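Local coordinates for protein D,D-dipeptidase/D,D-carboxypeptidase (Enterococcus faecalis, PDB 4MUQ) that is a zinc-dependent D,D-peptidase of vancomycin resistance, probably cleaving D-Ala-D-Ala and removing terminal D-Ala from cell-wall precursors, at residues A[191-194]-A[195-199]. Sequence-based numbering, arbitrary orientation.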
ATOM      1  N   THR A 191      -2.451   0.962  11.193  1.00 11.85           N
ATOM      2  CA  THR A 191      -1.223   0.461  11.810  1.00 10.98           C
ATOM      3  C   THR A 191      -1.342   0.476  13.340  1.00 11.80           C
ATOM      4  O   THR A 191      -0.925  -0.471  14.025  1.00 13.78           O
ATOM      5  CB  THR A 191      -0.013   1.281  11.316  1.00  9.57           C
ATOM      6  OG1 THR A 191       0.046   1.214   9.886  1.00 11.25           O
ATOM      7  CG2 THR A 191       1.296   0.736  11.850  1.00 12.49           C
ATOM      8  N   GLN A 192      -1.922   1.543  13.885  1.00 11.78           N
ATOM      9  CA  GLN A 192      -2.198   1.584  15.319  1.00 13.13           C
ATOM     10  C   GLN A 192      -3.326   0.630  15.734  1.00 14.79           C
ATOM     11  O   GLN A 192      -3.202  -0.105  16.706  1.00 16.12           O
ATOM     12  CB  GLN A 192      -2.503   3.015  15.782  1.00 14.41           C
ATOM     13  CG  GLN A 192      -2.824   3.134  17.280  1.00 15.54           C
ATOM     14  CD  GLN A 192      -1.638   2.789  18.161  1.00 16.70           C
ATOM     15  OE1 GLN A 192      -0.512   3.249  17.918  1.00 18.06           O
ATOM     16  NE2 GLN A 192      -1.876   1.985  19.190  1.00 17.97           N
ATOM     17  N   PHE A 193      -4.404   0.634  14.958  1.00 15.41           N
ATOM     18  CA  PHE A 193      -5.604  -0.141  15.267  1.00 16.07           C
ATOM     19  C   PHE A 193      -5.287  -1.613  15.486  1.00 15.78           C
ATOM     20  O   PHE A 193      -5.713  -2.211  16.474  1.00 17.55           O
ATOM     21  CB  PHE A 193      -6.585   0.011  14.100  1.00 16.64           C
ATOM     22  CG  PHE A 193      -7.767  -0.934  14.146  1.00 15.19           C
ATOM     23  CD1 PHE A 193      -8.890  -0.635  14.895  1.00 19.70           C
ATOM     24  CD2 PHE A 193      -7.779  -2.079  13.352  1.00 17.20           C
ATOM     25  CE1 PHE A 193      -9.981  -1.494  14.907  1.00 22.85           C
ATOM     26  CE2 PHE A 193      -8.863  -2.931  13.351  1.00 23.52           C
ATOM     27  CZ  PHE A 193      -9.961  -2.638  14.128  1.00 21.85           C
ATOM     28  N   ILE A 194      -4.530  -2.195  14.560  1.00 16.55           N
ATOM     29  CA  ILE A 194      -4.293  -3.633  14.614  1.00 16.88           C
ATOM     30  C   ILE A 194      -3.445  -4.069  15.821  1.00 19.17           C
ATOM     31  O   ILE A 194      -3.506  -5.224  16.246  1.00 18.67           O
ATOM     32  CB  ILE A 194      -3.717  -4.169  13.283  1.00 20.41           C
ATOM     33  CG1 ILE A 194      -4.013  -5.663  13.144  1.00 24.54           C
ATOM     34  CG2 ILE A 194      -2.237  -3.872  13.179  1.00 20.71           C
ATOM     35  CD1 ILE A 194      -5.494  -5.971  13.035  1.00 26.59           C
ATOM     36  N   LYS A 195      -2.686  -3.144  16.402  1.00 16.38           N
ATOM     37  CA  LYS A 195      -1.884  -3.484  17.577  1.00 19.67           C
ATOM     38  C   LYS A 195      -2.747  -3.809  18.798  1.00 22.39           C
ATOM     39  O   LYS A 195      -2.250  -4.338  19.782  1.00 21.87           O
ATOM     40  CB  LYS A 195      -0.856  -2.380  17.875  1.00 24.37           C
ATOM     41  CG  LYS A 195       0.203  -2.229  16.771  1.00 18.94           C
ATOM     42  CD  LYS A 195       1.108  -1.023  16.968  1.00 33.46           C
ATOM     43  CE  LYS A 195       1.997  -1.177  18.174  1.00 43.95           C
ATOM     44  NZ  LYS A 195       2.950  -0.039  18.291  1.00 37.37           N
ATOM     45  N   ALA A 196      -4.046  -3.526  18.717  1.00 18.63           N
ATOM     46  CA  ALA A 196      -4.983  -3.874  19.782  1.00 19.37           C
ATOM     47  C   ALA A 196      -5.367  -5.346  19.737  1.00 22.16           C
ATOM     48  O   ALA A 196      -5.992  -5.855  20.670  1.00 25.03           O
ATOM     49  CB  ALA A 196      -6.228  -3.009  19.693  1.00 23.94           C
ATOM     50  N   TYR A 197      -5.015  -6.018  18.647  1.00 19.49           N
ATOM     51  CA  TYR A 197      -5.362  -7.423  18.454  1.00 20.85           C
ATOM     52  C   TYR A 197      -4.121  -8.315  18.438  1.00 21.43           C
ATOM     53  O   TYR A 197      -3.467  -8.466  17.410  1.00 22.19           O
ATOM     54  CB  TYR A 197      -6.155  -7.599  17.156  1.00 19.41           C
ATOM     55  CG  TYR A 197      -7.487  -6.889  17.171  1.00 21.54           C
ATOM     56  CD1 TYR A 197      -8.618  -7.504  17.692  1.00 22.99           C
ATOM     57  CD2 TYR A 197      -7.612  -5.598  16.684  1.00 20.36           C
ATOM     58  CE1 TYR A 197      -9.834  -6.855  17.719  1.00 26.27           C
ATOM     59  CE2 TYR A 197      -8.824  -4.941  16.718  1.00 21.09           C
ATOM     60  CZ  TYR A 197      -9.933  -5.580  17.225  1.00 23.47           C
ATOM     61  OH  TYR A 197     -11.142  -4.924  17.250  1.00 26.61           O
ATOM     62  N   LEU A 198      -3.799  -8.902  19.583  1.00 24.30           N
ATOM     63  CA  LEU A 198      -2.645  -9.791  19.689  1.00 23.57           C
ATOM     64  C   LEU A 198      -3.072 -11.226  19.409  1.00 24.20           C
ATOM     65  O   LEU A 198      -4.240 -11.479  19.128  1.00 25.25           O
ATOM     66  CB  LEU A 198      -2.028  -9.680  21.077  1.00 24.45           C
ATOM     67  CG  LEU A 198      -1.793  -8.231  21.492  1.00 24.57           C
ATOM     68  CD1 LEU A 198      -1.294  -8.163  22.917  1.00 31.86           C
ATOM     69  CD2 LEU A 198      -0.799  -7.587  20.551  1.00 26.09           C
ATOM     70  N   GLU A 199      -2.138 -12.168  19.481  1.00 26.95           N
ATOM     71  CA  GLU A 199      -2.457 -13.545  19.108  1.00 25.80           C
ATOM     72  C   GLU A 199      -3.566 -14.154  19.959  1.00 28.09           C
ATOM     73  O   GLU A 199      -4.323 -15.011  19.495  1.00 29.94           O
ATOM     74  CB  GLU A 199      -1.216 -14.428  19.161  1.00 35.07           C
ATOM     75  CG  GLU A 199      -1.454 -15.824  18.620  1.00 34.55           C
ATOM     76  CD  GLU A 199      -0.229 -16.693  18.726  1.00 52.32           C
ATOM     77  OE1 GLU A 199       0.849 -16.144  19.035  1.00 59.05           O
ATOM     78  OE2 GLU A 199      -0.346 -17.916  18.503  1.00 54.16           O
TER
HETATM   79  O   HOH W   1       1.757   2.176  19.091  1.00 22.96           O
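Three i+3 to i backbone hydrogen bonds join residues 191-194 to 195-199: K195 N to Q192 O (3.1 Å), A196 N to F193 O (3.1 Å) and Y197 N to I194 O (2.9 Å). The bond from K195 N to Q192 O is the most bent, with an N-H...O angle of 138°. The one from Y197 N closes a type I beta turn from I194 to Y197. Y197 and L198 are extended, and Y197 makes backbone hydrogen bonds to Y217 of strand 213-219. F193 and Y197 meet on one side of the turn. CE2 of Y197 lies over a face of the F193 ring, 3.6 Å from F193 CZ, and the ring planes are inclined at 54°. F193 holds CG anti to the backbone N (chi1 169°), which puts its ring beside its own carbonyl carbon, where CZ meets Y197. The F185 ring meets that of F193, and Y203 packs edge-to-face with Y197. The turn begins the loop that leads from helix 187-194 to strand 203-205 of the antiparallel sheet of strands 203-205, 213-219, 234-239 and 244-250, away from the zinc site. I194 packs on I215 of that sheet. K195 folds back along the helix, its CG 3.5 Å from T191 O. K195 NZ donates to a water (2.6 Å) that in turn donates to Q192 OE1 (2.8 Å). The same NZ forms a salt bridge with D243 OD2.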